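Local coordinates for HTH hxlR-type domain-containing protein (Enterococcus faecalis, PDB 1Z7U) that probably binds DNA as a winged helix-turn-helix transcriptional regulator and pairs with a second copy of itself in the crystal, at the interface of chains A and B. Residues are numbered along the deposited sequence; one frame, centred on the assembly and turned at random. Chains: chain A/B, hypothetical protein EF0647.

The interface of chains A and B. Residues chain A 11, 14-15, 18; chain B 99-100, 103-104.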
ATOM      1  N   SER A  11      -7.833   0.692  -7.919  1.00 23.94           N
ATOM      2  CA  SER A  11      -6.460   1.029  -8.235  1.00 24.51           C
ATOM      3  C   SER A  11      -5.414   0.662  -7.175  1.00 24.39           C
ATOM      4  O   SER A  11      -4.275   0.362  -7.531  1.00 24.09           O
ATOM      5  CB  SER A  11      -6.297   2.426  -8.834  1.00 24.33           C
ATOM      6  OG  SER A  11      -6.640   3.427  -7.952  1.00 27.54           O
ATOM      7  N   LEU A  14      -5.002  -3.071  -8.192  1.00 25.39           N
ATOM      8  CA  LEU A  14      -4.240  -3.188  -9.427  1.00 25.62           C
ATOM      9  C   LEU A  14      -2.754  -2.964  -9.169  1.00 24.95           C
ATOM     10  O   LEU A  14      -1.909  -3.699  -9.673  1.00 25.15           O
ATOM     11  CB  LEU A  14      -4.773  -2.188 -10.456  1.00 25.49           C
ATOM     12  CG  LEU A  14      -4.829  -2.454 -11.965  1.00 26.98           C
ATOM     13  CD1 LEU A  14      -5.275  -3.879 -12.349  1.00 25.67           C
ATOM     14  CD2 LEU A  14      -5.784  -1.431 -12.569  1.00 26.36           C
ATOM     15  N   ALA A  15      -2.449  -1.963  -8.358  1.00 24.38           N
ATOM     16  CA  ALA A  15      -1.075  -1.682  -7.947  1.00 23.55           C
ATOM     17  C   ALA A  15      -0.443  -2.862  -7.192  1.00 23.41           C
ATOM     18  O   ALA A  15       0.673  -3.275  -7.513  1.00 23.13           O
ATOM     19  CB  ALA A  15      -1.022  -0.393  -7.117  1.00 23.04           C
ATOM     20  N   THR A  18       0.701  -6.041  -9.165  1.00 23.03           N
ATOM     21  CA  THR A  18       2.004  -5.982  -9.857  1.00 22.61           C
ATOM     22  C   THR A  18       3.203  -6.372  -8.957  1.00 22.88           C
ATOM     23  O   THR A  18       4.320  -6.583  -9.460  1.00 23.03           O
ATOM     24  CB  THR A  18       2.273  -4.590 -10.483  1.00 22.23           C
ATOM     25  OG1 THR A  18       2.538  -3.623  -9.451  1.00 22.02           O
ATOM     26  CG2 THR A  18       1.101  -4.146 -11.318  1.00 21.90           C
TER
ATOM     27  N   TRP B  99      -0.301   4.953  -8.135  1.00 27.29           N
ATOM     28  CA  TRP B  99       0.449   4.031  -8.930  1.00 27.94           C
ATOM     29  C   TRP B  99      -0.491   3.135  -9.742  1.00 27.52           C
ATOM     30  O   TRP B  99      -0.290   2.959 -10.933  1.00 27.85           O
ATOM     31  CB  TRP B  99       1.418   3.226  -8.042  1.00 28.45           C
ATOM     32  CG  TRP B  99       2.494   2.705  -8.862  1.00 30.44           C
ATOM     33  CD1 TRP B  99       3.745   3.282  -9.074  1.00 30.28           C
ATOM     34  CD2 TRP B  99       2.433   1.543  -9.692  1.00 30.32           C
ATOM     35  NE1 TRP B  99       4.448   2.512  -9.968  1.00 32.01           N
ATOM     36  CE2 TRP B  99       3.668   1.447 -10.366  1.00 32.44           C
ATOM     37  CE3 TRP B  99       1.465   0.555  -9.910  1.00 30.92           C
ATOM     38  CZ2 TRP B  99       3.946   0.405 -11.265  1.00 31.55           C
ATOM     39  CZ3 TRP B  99       1.746  -0.470 -10.791  1.00 30.21           C
ATOM     40  CH2 TRP B  99       2.969  -0.534 -11.462  1.00 30.16           C
ATOM     41  N   GLY B 100      -1.529   2.587  -9.115  1.00 27.12           N
ATOM     42  CA  GLY B 100      -2.494   1.753  -9.840  1.00 26.82           C
ATOM     43  C   GLY B 100      -3.215   2.534 -10.925  1.00 26.96           C
ATOM     44  O   GLY B 100      -3.538   2.004 -11.992  1.00 26.41           O
ATOM     45  N   PHE B 103      -0.973   3.051 -13.944  1.00 30.02           N
ATOM     46  CA  PHE B 103      -0.864   1.743 -14.561  1.00 30.38           C
ATOM     47  C   PHE B 103      -2.092   1.434 -15.426  1.00 31.26           C
ATOM     48  O   PHE B 103      -1.944   1.056 -16.593  1.00 31.15           O
ATOM     49  CB  PHE B 103      -0.668   0.700 -13.458  1.00 30.06           C
ATOM     50  CG  PHE B 103      -0.559  -0.718 -13.951  1.00 30.22           C
ATOM     51  CD1 PHE B 103       0.605  -1.171 -14.573  1.00 29.56           C
ATOM     52  CD2 PHE B 103      -1.607  -1.614 -13.764  1.00 30.16           C
ATOM     53  CE1 PHE B 103       0.713  -2.476 -15.019  1.00 27.90           C
ATOM     54  CE2 PHE B 103      -1.506  -2.937 -14.214  1.00 31.13           C
ATOM     55  CZ  PHE B 103      -0.336  -3.366 -14.834  1.00 30.50           C
ATOM     56  N   ALA B 104      -3.294   1.601 -14.857  1.00 31.99           N
ATOM     57  CA  ALA B 104      -4.549   1.435 -15.603  1.00 33.04           C
ATOM     58  C   ALA B 104      -4.672   2.382 -16.806  1.00 33.93           C
ATOM     59  O   ALA B 104      -5.174   1.978 -17.849  1.00 33.68           O
ATOM     60  CB  ALA B 104      -5.742   1.594 -14.696  1.00 32.62           C
TER
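Helix 8-17 of chain A packs against the long C-terminal helix 84-109 of chain B, and the backbones draw together where the carbonyl O of A:Ser11 comes to 3.2 Å from B:Gly100 CA, a close main-chain contact and not a bond. With no side chain of its own, B:Gly100 lets the neighbouring helix settle directly on its main chain: the methyl of A:Ala15 lies 3.8 Å (CB) from B:Gly100 CA, and A:Ser11 CB sits alongside. Small residues thus suit both surfaces here, and larger ones pack around them.

A:Leu14 turns its CD2 methyl toward B:Ala104, 3.7 Å from CB, where a short side chain leaves room for the branched one. Its branch point, CG, meets the rim of B:Phe103 in the plane of the ring, 3.8 Å from B:Phe103 CD2, the two side chains crossing at about a right angle. B:Phe103 has CG anti to its backbone N (chi1 179°), extending the ring toward chain A. One face of that ring receives A:Thr18 CG2, 3.9 Å above the plane and displaced toward the rim.

A:Thr18 also meets B:Trp99 tip to tip: OG1 lies above the indole near its rim, 3.5 Å from B:Trp99 CZ3, with CG2 beside it at 3.8 Å from the same carbon. A chi1 of 71° lets OG1 donate to A:Ala15 O at 2.7 Å, holding the hydroxyl while it packs against the indole carbons. The patch rests mainly on apolar packing.

This patch and its symmetry twin join N-terminal to C-terminal helices near the centre of a probable dimer, while the winged helix-turn-helix elements between residues 24 and 82 extend outward on either side.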